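Local coordinates for dicer Related Helicase (Caenorhabditis elegans, PDB 6M6S), which binds double-stranded RNA through this zinc-containing C-terminal domain of a RIG-I-like helicase that probably hydrolyses ATP, at residues V53-L64 with S153-R164; N7-S15 with A94-D102. All coordinates share one frame; numbering follows the deposited sequence. Where two conformers were deposited one is given.

Contact 1: V53-L64 with S153-R164. With nucleotides of chain C.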
loop_
_atom_site.group_PDB
_atom_site.type_symbol
_atom_site.label_atom_id
_atom_site.label_comp_id
_atom_site.label_asym_id
_atom_site.label_seq_id
_atom_site.Cartn_x
_atom_site.Cartn_y
_atom_site.Cartn_z
ATOM N N VAL B 53 -2.031 -26.333 11.895
ATOM C CA VAL B 53 -1.651 -26.710 10.528
ATOM C C VAL B 53 -2.535 -25.911 9.582
ATOM O O VAL B 53 -3.686 -25.630 9.896
ATOM C CB VAL B 53 -1.825 -28.250 10.336
ATOM C CG1 VAL B 53 -1.699 -28.675 8.885
ATOM C CG2 VAL B 53 -0.854 -29.040 11.205
ATOM N N SER B 54 -1.977 -25.506 8.451
ATOM C CA SER B 54 -2.691 -24.724 7.464
ATOM C C SER B 54 -3.906 -25.485 7.007
ATOM O O SER B 54 -3.928 -26.719 7.034
ATOM C CB SER B 54 -1.786 -24.493 6.242
ATOM O OG SER B 54 -2.438 -23.680 5.273
ATOM N N LYS B 55 -4.921 -24.752 6.581
ATOM C CA LYS B 55 -6.099 -25.372 6.005
ATOM C C LYS B 55 -5.802 -25.785 4.554
ATOM O O LYS B 55 -6.437 -26.685 3.997
ATOM C CB LYS B 55 -7.277 -24.395 6.103
ATOM C CG LYS B 55 -7.671 -24.124 7.568
ATOM C CD LYS B 55 -8.896 -23.226 7.679
ATOM C CE LYS B 55 -8.629 -21.863 7.048
ATOM N NZ LYS B 55 -7.543 -21.068 7.737
ATOM N N TYR B 56 -4.811 -25.120 3.958
ATOM C CA TYR B 56 -4.338 -25.527 2.643
ATOM C C TYR B 56 -3.334 -26.665 2.809
ATOM O O TYR B 56 -2.217 -26.432 3.273
ATOM C CB TYR B 56 -3.752 -24.336 1.880
ATOM C CG TYR B 56 -3.076 -24.713 0.588
ATOM C CD1 TYR B 56 -3.659 -25.622 -0.291
ATOM C CD2 TYR B 56 -1.843 -24.149 0.248
ATOM C CE1 TYR B 56 -3.032 -25.984 -1.492
ATOM C CE2 TYR B 56 -1.217 -24.506 -0.943
ATOM C CZ TYR B 56 -1.798 -25.401 -1.795
ATOM O OH TYR B 56 -1.129 -25.714 -2.947
ATOM N N LEU B 57 -3.740 -27.881 2.435
ATOM C CA LEU B 57 -2.863 -29.051 2.559
ATOM C C LEU B 57 -2.385 -29.541 1.211
ATOM O O LEU B 57 -3.198 -29.897 0.375
ATOM C CB LEU B 57 -3.594 -30.204 3.225
ATOM C CG LEU B 57 -4.108 -29.937 4.641
ATOM C CD1 LEU B 57 -4.887 -31.116 5.032
ATOM C CD2 LEU B 57 -2.975 -29.692 5.646
ATOM N N SER B 58 -1.070 -29.627 1.023
ATOM C CA SER B 58 -0.530 -30.185 -0.210
ATOM C C SER B 58 0.854 -30.750 0.049
ATOM O O SER B 58 1.459 -30.520 1.097
ATOM C CB SER B 58 -0.434 -29.104 -1.291
ATOM O OG SER B 58 0.746 -28.324 -1.089
ATOM N N GLU B 59 1.373 -31.503 -0.908
ATOM C CA GLU B 59 2.692 -32.053 -0.728
ATOM C C GLU B 59 3.798 -31.062 -1.115
ATOM O O GLU B 59 4.857 -31.005 -0.491
ATOM C CB GLU B 59 2.800 -33.277 -1.604
ATOM C CG GLU B 59 3.655 -34.324 -1.012
ATOM C CD GLU B 59 3.541 -35.619 -1.756
ATOM O OE1 GLU B 59 3.996 -36.638 -1.198
ATOM O OE2 GLU B 59 2.994 -35.627 -2.891
ATOM N N ASP B 60 3.520 -30.282 -2.144
ATOM C CA ASP B 60 4.518 -29.502 -2.852
ATOM C C ASP B 60 4.497 -28.021 -2.534
ATOM O O ASP B 60 5.304 -27.247 -3.064
ATOM C CB ASP B 60 4.299 -29.699 -4.351
ATOM C CG ASP B 60 4.621 -31.109 -4.794
ATOM O OD1 ASP B 60 5.800 -31.372 -5.098
ATOM O OD2 ASP B 60 3.705 -31.957 -4.817
ATOM N N ASN B 61 3.556 -27.604 -1.702
ATOM C CA ASN B 61 3.490 -26.212 -1.373
ATOM C C ASN B 61 2.839 -26.135 -0.010
ATOM O O ASN B 61 1.623 -26.073 0.077
ATOM C CB ASN B 61 2.656 -25.455 -2.434
ATOM C CG ASN B 61 2.637 -23.983 -2.197
ATOM O OD1 ASN B 61 2.481 -23.527 -1.073
ATOM N ND2 ASN B 61 2.824 -23.222 -3.253
ATOM N N GLN B 62 3.635 -26.245 1.051
ATOM C CA GLN B 62 3.088 -26.282 2.418
ATOM C C GLN B 62 3.355 -24.980 3.133
ATOM O O GLN B 62 4.511 -24.650 3.337
ATOM C CB GLN B 62 3.783 -27.408 3.223
ATOM C CG GLN B 62 3.919 -28.710 2.477
ATOM C CD GLN B 62 4.507 -29.820 3.335
ATOM O OE1 GLN B 62 5.162 -29.556 4.359
ATOM N NE2 GLN B 62 4.236 -31.060 2.951
ATOM N N PRO B 63 2.310 -24.201 3.502
ATOM C CA PRO B 63 2.555 -23.051 4.375
ATOM C C PRO B 63 2.938 -23.566 5.769
ATOM O O PRO B 63 2.187 -24.356 6.325
ATOM C CB PRO B 63 1.181 -22.358 4.440
ATOM C CG PRO B 63 0.380 -22.976 3.211
ATOM C CD PRO B 63 0.864 -24.399 3.257
ATOM N N LEU B 64 4.088 -23.151 6.316
ATOM C CA LEU B 64 4.528 -23.722 7.605
ATOM C C LEU B 64 4.746 -22.630 8.690
ATOM O O LEU B 64 3.830 -21.832 8.956
ATOM C CB LEU B 64 5.762 -24.583 7.403
ATOM C CG LEU B 64 5.635 -25.787 6.457
ATOM C CD1 LEU B 64 7.033 -26.431 6.210
ATOM C CD2 LEU B 64 4.667 -26.845 7.074
ATOM N N SER B 153 6.473 -29.285 9.296
ATOM C CA SER B 153 6.258 -30.066 8.071
ATOM C C SER B 153 5.724 -31.461 8.386
ATOM O O SER B 153 4.863 -31.999 7.673
ATOM C CB SER B 153 7.544 -30.219 7.264
ATOM O OG SER B 153 7.268 -30.899 6.042
ATOM N N ARG B 154 6.238 -32.063 9.459
ATOM C CA ARG B 154 5.802 -33.412 9.804
ATOM C C ARG B 154 4.335 -33.389 10.221
ATOM O O ARG B 154 3.563 -34.296 9.880
ATOM C CB ARG B 154 6.682 -34.018 10.893
ATOM C CG ARG B 154 7.969 -34.691 10.344
ATOM C CD ARG B 154 8.656 -35.684 11.329
ATOM N NE ARG B 154 8.987 -35.028 12.588
ATOM C CZ ARG B 154 10.114 -34.348 12.811
ATOM N NH1 ARG B 154 11.058 -34.270 11.879
ATOM N NH2 ARG B 154 10.307 -33.757 13.979
ATOM N N GLN B 155 3.936 -32.374 10.972
ATOM C CA GLN B 155 2.550 -32.215 11.365
ATOM C C GLN B 155 1.658 -31.927 10.190
ATOM O O GLN B 155 0.531 -32.305 10.189
ATOM C CB GLN B 155 2.354 -31.081 12.341
ATOM C CG GLN B 155 2.920 -31.237 13.720
ATOM C CD GLN B 155 2.236 -32.314 14.532
ATOM O OE1 GLN B 155 1.015 -32.415 14.574
ATOM N NE2 GLN B 155 3.030 -33.109 15.187
ATOM N N HIS B 156 2.150 -31.168 9.235
ATOM C CA HIS B 156 1.403 -30.860 8.012
ATOM C C HIS B 156 1.193 -32.148 7.229
ATOM O O HIS B 156 0.095 -32.415 6.742
ATOM C CB HIS B 156 2.184 -29.877 7.153
ATOM C CG HIS B 156 1.481 -29.458 5.892
ATOM N ND1 HIS B 156 0.886 -28.229 5.745
ATOM C CD2 HIS B 156 1.276 -30.114 4.721
ATOM C CE1 HIS B 156 0.348 -28.129 4.544
ATOM N NE2 HIS B 156 0.572 -29.261 3.901
ATOM N N ASN B 157 2.250 -32.950 7.100
ATOM C CA ASN B 157 2.167 -34.180 6.316
ATOM C C ASN B 157 1.202 -35.154 6.932
ATOM O O ASN B 157 0.520 -35.918 6.237
ATOM C CB ASN B 157 3.531 -34.858 6.208
ATOM C CG ASN B 157 4.476 -34.101 5.319
ATOM O OD1 ASN B 157 4.051 -33.292 4.512
ATOM N ND2 ASN B 157 5.776 -34.375 5.451
ATOM N N LYS B 158 1.180 -35.175 8.256
ATOM C CA LYS B 158 0.312 -36.097 8.950
ATOM C C LYS B 158 -1.169 -35.784 8.717
ATOM O O LYS B 158 -1.965 -36.719 8.540
ATOM C CB LYS B 158 0.617 -36.070 10.426
ATOM C CG LYS B 158 -0.220 -37.017 11.176
ATOM C CD LYS B 158 0.246 -37.126 12.609
ATOM C CE LYS B 158 -0.621 -38.150 13.392
ATOM N NZ LYS B 158 -2.047 -37.716 13.624
ATOM N N GLN B 159 -1.516 -34.493 8.702
ATOM C CA GLN B 159 -2.871 -34.037 8.352
ATOM C C GLN B 159 -3.203 -34.338 6.889
ATOM O O GLN B 159 -4.327 -34.751 6.552
ATOM C CB GLN B 159 -3.017 -32.525 8.581
ATOM C CG GLN B 159 -3.112 -32.108 10.035
ATOM C CD GLN B 159 -4.266 -32.797 10.760
ATOM O OE1 GLN B 159 -4.065 -33.494 11.748
ATOM N NE2 GLN B 159 -5.476 -32.594 10.270
ATOM N N LEU B 160 -2.227 -34.097 6.019
ATOM C CA LEU B 160 -2.351 -34.395 4.595
ATOM C C LEU B 160 -2.691 -35.853 4.325
ATOM O O LEU B 160 -3.587 -36.131 3.500
ATOM C CB LEU B 160 -1.081 -33.994 3.840
ATOM C CG LEU B 160 -1.146 -34.315 2.350
ATOM C CD1 LEU B 160 -2.328 -33.587 1.741
ATOM C CD2 LEU B 160 0.132 -33.925 1.657
ATOM N N GLU B 161 -2.007 -36.771 5.025
ATOM C CA GLU B 161 -2.287 -38.199 4.963
ATOM C C GLU B 161 -3.760 -38.459 5.209
ATOM O O GLU B 161 -4.410 -39.250 4.499
ATOM C CB GLU B 161 -1.515 -38.952 6.049
ATOM C CG GLU B 161 -0.034 -39.153 5.794
ATOM C CD GLU B 161 0.486 -40.501 6.352
ATOM O OE1 GLU B 161 -0.045 -40.988 7.382
ATOM O OE2 GLU B 161 1.419 -41.088 5.751
ATOM N N MET B 162 -4.294 -37.819 6.241
ATOM C CA MET B 162 -5.688 -38.062 6.565
ATOM C C MET B 162 -6.608 -37.468 5.475
ATOM O O MET B 162 -7.535 -38.125 5.001
ATOM C CB MET B 162 -6.018 -37.584 7.985
ATOM C CG MET B 162 -7.446 -37.897 8.393
ATOM S SD MET B 162 -8.097 -39.444 7.661
ATOM C CE MET B 162 -7.145 -40.708 8.460
ATOM N N LYS B 163 -6.316 -36.264 5.014
ATOM C CA LYS B 163 -7.153 -35.721 3.951
ATOM C C LYS B 163 -7.123 -36.614 2.698
ATOM O O LYS B 163 -8.188 -36.925 2.149
ATOM C CB LYS B 163 -6.823 -34.267 3.607
ATOM C CG LYS B 163 -7.847 -33.683 2.647
ATOM C CD LYS B 163 -7.344 -32.441 1.933
ATOM C CE LYS B 163 -6.239 -32.766 0.913
ATOM N NZ LYS B 163 -5.827 -31.565 0.093
ATOM N N ARG B 164 -5.928 -37.045 2.270
ATOM C CA ARG B 164 -5.806 -37.903 1.074
ATOM C C ARG B 164 -6.558 -39.172 1.255
ATOM O O ARG B 164 -7.197 -39.686 0.325
ATOM C CB ARG B 164 -4.364 -38.282 0.781
ATOM C CG ARG B 164 -3.671 -37.250 -0.038
ATOM C CD ARG B 164 -2.252 -37.619 -0.325
ATOM N NE ARG B 164 -1.622 -36.499 -1.006
ATOM C CZ ARG B 164 -0.311 -36.378 -1.193
ATOM N NH1 ARG B 164 0.173 -35.313 -1.828
ATOM N NH2 ARG B 164 0.516 -37.318 -0.748
ATOM P P C C 12 -3.060 -26.362 -9.225
ATOM O OP1 C C 12 -2.261 -27.322 -10.041
ATOM O OP2 C C 12 -4.207 -26.893 -8.461
ATOM O "O5'" C C 12 -2.082 -25.567 -8.251
ATOM C "C5'" C C 12 -0.812 -25.127 -8.696
ATOM C "C4'" C C 12 -0.082 -24.360 -7.627
ATOM O "O4'" C C 12 -0.885 -23.259 -7.171
ATOM C "C3'" C C 12 0.239 -25.100 -6.349
ATOM O "O3'" C C 12 1.327 -25.989 -6.488
ATOM C "C2'" C C 12 0.536 -23.959 -5.402
ATOM O "O2'" C C 12 1.843 -23.462 -5.647
ATOM C "C1'" C C 12 -0.491 -22.910 -5.857
ATOM N N1 C C 12 -1.673 -22.916 -4.967
ATOM C C2 C C 12 -1.603 -22.154 -3.809
ATOM O O2 C C 12 -0.581 -21.463 -3.620
ATOM N N3 C C 12 -2.666 -22.151 -2.965
ATOM C C4 C C 12 -3.719 -22.922 -3.226
ATOM N N4 C C 12 -4.725 -22.897 -2.354
ATOM C C5 C C 12 -3.808 -23.727 -4.395
ATOM C C6 C C 12 -2.760 -23.699 -5.225
HETATM O O HOH W 1 0.839 -26.183 7.850
HETATM O O HOH W 2 -6.236 -28.219 0.954
#

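Contact 2: N7-S15 with A94-D102. With ZN (zinc ion), chain F.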
loop_
_atom_site.group_PDB
_atom_site.type_symbol
_atom_site.label_atom_id
_atom_site.label_comp_id
_atom_site.label_asym_id
_atom_site.label_seq_id
_atom_site.Cartn_x
_atom_site.Cartn_y
_atom_site.Cartn_z
ATOM N N ASN B 7 15.844 -0.752 -14.816
ATOM C CA ASN B 7 16.012 -1.989 -14.031
ATOM C C ASN B 7 16.683 -1.831 -12.690
ATOM O O ASN B 7 17.647 -2.542 -12.390
ATOM C CB ASN B 7 16.766 -3.051 -14.826
ATOM C CG ASN B 7 15.887 -3.741 -15.841
ATOM O OD1 ASN B 7 16.200 -3.751 -17.026
ATOM N ND2 ASN B 7 14.785 -4.333 -15.381
ATOM N N LYS B 8 16.143 -0.962 -11.854
ATOM C CA LYS B 8 16.752 -0.705 -10.557
ATOM C C LYS B 8 16.645 -1.840 -9.553
ATOM O O LYS B 8 15.630 -2.558 -9.488
ATOM C CB LYS B 8 16.113 0.523 -9.961
ATOM C CG LYS B 8 16.272 1.730 -10.891
ATOM C CD LYS B 8 15.674 3.006 -10.290
ATOM C CE LYS B 8 15.882 4.213 -11.227
ATOM N NZ LYS B 8 14.919 5.333 -10.963
ATOM N N ILE B 9 17.681 -1.979 -8.734
ATOM C CA ILE B 9 17.633 -2.912 -7.636
ATOM C C ILE B 9 17.087 -2.204 -6.403
ATOM O O ILE B 9 17.415 -1.027 -6.126
ATOM C CB ILE B 9 19.011 -3.474 -7.367
ATOM C CG1 ILE B 9 19.434 -4.266 -8.610
ATOM C CG2 ILE B 9 19.009 -4.327 -6.088
ATOM C CD1 ILE B 9 20.782 -4.901 -8.522
ATOM N N TYR B 10 16.192 -2.887 -5.685
ATOM C CA TYR B 10 15.630 -2.357 -4.480
ATOM C C TYR B 10 16.051 -3.151 -3.290
ATOM O O TYR B 10 16.237 -4.371 -3.380
ATOM C CB TYR B 10 14.066 -2.378 -4.547
ATOM C CG TYR B 10 13.524 -1.311 -5.465
ATOM C CD1 TYR B 10 13.618 -1.439 -6.843
ATOM C CD2 TYR B 10 12.912 -0.200 -4.950
ATOM C CE1 TYR B 10 13.132 -0.471 -7.710
ATOM C CE2 TYR B 10 12.433 0.789 -5.813
ATOM C CZ TYR B 10 12.514 0.621 -7.172
ATOM O OH TYR B 10 12.029 1.571 -8.023
ATOM N N LYS B 11 16.169 -2.474 -2.148
ATOM C CA LYS B 11 16.332 -3.168 -0.887
ATOM C C LYS B 11 14.968 -3.460 -0.291
ATOM O O LYS B 11 14.074 -2.589 -0.315
ATOM C CB LYS B 11 17.085 -2.262 0.066
ATOM C CG LYS B 11 18.552 -2.190 -0.276
ATOM C CD LYS B 11 19.286 -1.329 0.733
ATOM C CE LYS B 11 20.605 -0.834 0.127
ATOM N NZ LYS B 11 21.202 0.208 1.014
ATOM N N LEU B 12 14.740 -4.656 0.242
ATOM C CA LEU B 12 13.486 -4.960 0.940
ATOM C C LEU B 12 13.733 -4.867 2.433
ATOM O O LEU B 12 14.578 -5.639 2.975
ATOM C CB LEU B 12 13.023 -6.388 0.626
ATOM C CG LEU B 12 12.249 -6.529 -0.701
ATOM C CD1 LEU B 12 12.981 -5.994 -1.910
ATOM C CD2 LEU B 12 11.792 -7.999 -0.926
ATOM N N MET B 13 13.025 -3.973 3.136
ATOM C CA MET B 13 13.314 -3.689 4.550
ATOM C C MET B 13 12.084 -3.917 5.385
ATOM O O MET B 13 10.979 -3.782 4.874
ATOM C CB MET B 13 13.649 -2.215 4.777
ATOM C CG MET B 13 14.264 -1.513 3.612
ATOM S SD MET B 13 15.962 -2.007 3.549
ATOM C CE MET B 13 16.698 -1.140 4.923
ATOM N N CYS B 14 12.308 -4.167 6.671
ATOM C CA CYS B 14 11.231 -4.230 7.670
ATOM C C CYS B 14 10.592 -2.844 7.777
ATOM O O CYS B 14 11.281 -1.850 8.066
ATOM C CB CYS B 14 11.804 -4.655 9.012
ATOM S SG CYS B 14 10.503 -4.786 10.274
ATOM N N SER B 15 9.281 -2.774 7.571
ATOM C CA SER B 15 8.584 -1.477 7.623
ATOM C C SER B 15 8.575 -0.919 9.039
ATOM O O SER B 15 8.429 0.280 9.246
ATOM C CB SER B 15 7.147 -1.587 7.109
ATOM O OG SER B 15 7.051 -1.778 5.697
ATOM N N ALA B 94 4.513 -6.017 5.296
ATOM C CA ALA B 94 5.495 -5.829 6.318
ATOM C C ALA B 94 6.753 -5.185 5.768
ATOM O O ALA B 94 7.683 -4.946 6.552
ATOM C CB ALA B 94 5.897 -7.234 6.822
ATOM N N LEU B 95 6.722 -4.871 4.475
ATOM C CA LEU B 95 7.919 -4.398 3.740
ATOM C C LEU B 95 7.858 -2.934 3.322
ATOM O O LEU B 95 6.794 -2.392 2.964
ATOM C CB LEU B 95 8.109 -5.203 2.476
ATOM C CG LEU B 95 8.419 -6.700 2.706
ATOM C CD1 LEU B 95 8.577 -7.331 1.347
ATOM C CD2 LEU B 95 9.677 -6.891 3.580
ATOM N N THR B 96 9.031 -2.304 3.375
ATOM C CA THR B 96 9.254 -1.043 2.682
ATOM C C THR B 96 10.296 -1.351 1.625
ATOM O O THR B 96 11.338 -1.991 1.902
ATOM C CB THR B 96 9.757 0.016 3.637
ATOM O OG1 THR B 96 8.694 0.322 4.570
ATOM C CG2 THR B 96 10.011 1.345 2.912
ATOM N N PHE B 97 10.064 -0.917 0.379
ATOM C CA PHE B 97 11.036 -1.082 -0.697
ATOM C C PHE B 97 11.849 0.193 -0.831
ATOM O O PHE B 97 11.281 1.288 -0.882
ATOM C CB PHE B 97 10.315 -1.380 -1.997
ATOM C CG PHE B 97 9.506 -2.644 -1.936
ATOM C CD1 PHE B 97 10.070 -3.856 -2.264
ATOM C CD2 PHE B 97 8.195 -2.607 -1.535
ATOM C CE1 PHE B 97 9.301 -5.010 -2.185
ATOM C CE2 PHE B 97 7.426 -3.757 -1.435
ATOM C CZ PHE B 97 8.018 -4.969 -1.802
ATOM N N VAL B 98 13.187 0.058 -0.832
ATOM C CA VAL B 98 13.992 1.289 -0.894
ATOM C C VAL B 98 14.890 1.242 -2.126
ATOM O O VAL B 98 15.601 0.232 -2.326
ATOM C CB VAL B 98 14.855 1.406 0.356
ATOM C CG1 VAL B 98 15.906 2.532 0.169
ATOM C CG2 VAL B 98 13.972 1.546 1.616
ATOM N N GLN B 99 14.901 2.314 -2.915
ATOM C CA GLN B 99 15.875 2.455 -4.001
ATOM C C GLN B 99 16.956 3.378 -3.481
ATOM O O GLN B 99 16.787 4.582 -3.411
ATOM C CB GLN B 99 15.234 3.046 -5.262
ATOM C CG GLN B 99 15.841 2.453 -6.549
ATOM C CD GLN B 99 17.357 2.686 -6.645
ATOM O OE1 GLN B 99 17.818 3.817 -6.508
ATOM N NE2 GLN B 99 18.128 1.615 -6.860
ATOM N N GLU B 100 18.108 2.814 -3.115
ATOM C CA GLU B 100 19.213 3.589 -2.537
ATOM C C GLU B 100 19.716 4.770 -3.368
ATOM O O GLU B 100 20.003 5.844 -2.838
ATOM C CB GLU B 100 20.397 2.639 -2.232
ATOM C CG GLU B 100 20.956 1.919 -3.467
ATOM C CD GLU B 100 20.361 0.520 -3.701
ATOM O OE1 GLU B 100 21.172 -0.438 -3.841
ATOM O OE2 GLU B 100 19.099 0.377 -3.769
ATOM N N SER B 101 19.838 4.584 -4.678
ATOM C CA SER B 101 20.402 5.645 -5.494
ATOM C C SER B 101 19.483 6.844 -5.656
ATOM O O SER B 101 19.941 8.010 -5.699
ATOM C CB SER B 101 20.789 5.092 -6.857
ATOM O OG SER B 101 21.933 4.259 -6.686
ATOM N N ASP B 102 18.192 6.551 -5.780
ATOM C CA ASP B 102 17.148 7.560 -5.915
ATOM C C ASP B 102 16.708 8.187 -4.588
ATOM O O ASP B 102 15.904 9.137 -4.603
ATOM C CB ASP B 102 15.907 6.952 -6.582
ATOM C CG ASP B 102 16.197 6.400 -7.966
ATOM O OD1 ASP B 102 17.214 6.807 -8.581
ATOM O OD2 ASP B 102 15.408 5.544 -8.437
HETATM ZN ZN ZN F . 11.970 -5.221 12.141
HETATM O O HOH W 3 12.949 4.722 -7.379
HETATM O O HOH W 4 11.269 0.679 6.860
#

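Contact 1: V53-L64 with S153-R164
His-156, on helix 140-167, is sandwiched between two side chains of segment 53-64. Gln-62 CB lies over the centre of one ring face, 3.7 Å from the His-156 centroid, and its amide plane follows the ring at 24°. Leu-57 CD2 covers the opposite face by a second CH-pi contact. With CG anti to the backbone N (chi1 -178°), the imidazole points into the loop. His-156 NE2 lies 3.3 Å from Ser-58 N and 3.2 Å from Ser-58 O, weakly accepting from the first or donating to the second according to its protonation. Water 1, in the ring plane at ND1, bridges to Ser-54 N and Pro-63 O.

The Gln-62 amide uses both ends on the helix: NE2 donates to Asn-157 OD1 at 2.7 Å, in that carbonyl's plane, and OE1 accepts from Ser-153 OG at 3.0 Å. With alanine here, Asn-157 OD1 would probably lose its donor from this loop, Ser-153 OG one of its two named partners, and the imidazole the amide stacked on it. Farther along the helix, Lys-163 NZ binds Leu-57 O at 3.1 Å, while Arg-164 NH1 forms a salt bridge with Glu-59 OE2 at 3.0 Å, from above the carboxylate plane. Leu-160 CD2 lies over the Arg-164 guanidinium.

Behind this shell, Lys-81 of strand 75-82 bonds Ser-153 OG. Across the loop, Tyr-56 sets one ring face against the base of C12 of chain C, whose ribose O2' accepts a weak bond from Asn-61 ND2. Polar bonds and CH-pi packing hold the loop on the helix, consistent with presenting Tyr-56 and Asn-61 to the RNA.

Contact 2: N7-S15 with A94-D102
Lys-11 pairs with Val-98 and Met-13 with Thr-96 as hydrogen-bonded pairs of an antiparallel pair of strands, the two middle strands of a four-stranded sheet in this RIG-I-type C-terminal domain. Leu-12 with Phe-97 is the non-hydrogen-bonded pair between them, and Cys-14 with Leu-95 the one beyond, its side chains diverging. The strand axes run 145° apart, and the ladder is regular: Lys-11 N to Val-98 O and Val-98 N to Lys-11 O are both 2.8 Å. Ser-15 N extends it past the strand by binding Ala-94 O at 2.9 Å.

On the inward face Leu-12 runs alongside Phe-97 in the same direction, with Leu-12 CD1 3.6 Å from Phe-97 CD1. Leu-12 CD2 also touches Leu-95 CD1. Helix 111-117 covers this layer, Trp-111 resting on both leucines and Val-114 on Phe-97. Lys-11, Met-13, Thr-96 and Val-98 occupy the other face.

Next to Lys-11, Tyr-10 offers a ring face to Gln-99 CG, 4.0 Å from the ring centroid. Bent at chi2 (-59°), the Gln-99 chain carries its amide past the ring, with the two planes at about a right angle. Its NE2 grips Ile-9 O, while OE1 accepts from Asp-102 N and, weakly, from Ser-101 N; this amide fixes the turn after strand 95-99 against the N-terminal segment. The extended Lys-8 chain crosses Gln-99 to place NZ 2.6 Å from Asp-102 OD2, a salt bridge on the syn side of the carboxylate, tilted 27° out of its plane. At the other end, Cys-14 SG binds the zinc ion at 2.4 Å.

From the N terminus, segment 7-15 comes first and 53-64 second; 94-102 then closes contact 2 over 78 intervening residues, and 153-164 closes contact 1 over 88. The contacts therefore cross rather than nest. Their centres are 34 Å apart, on opposite sides of the chain's centre, and their nearest atoms stay about 15 Å apart. Contact 2 pairs strands within the sheet that includes 20-23 and 104-106, whereas contact 1 ties the C-terminal helix to the RNA-contacting loop and to the start of inner strand 61-69 of another sheet. A covalent thread links them: that strand ends at Cys-69, which shares the zinc with Cys-14, Cys-17 and Cys-72.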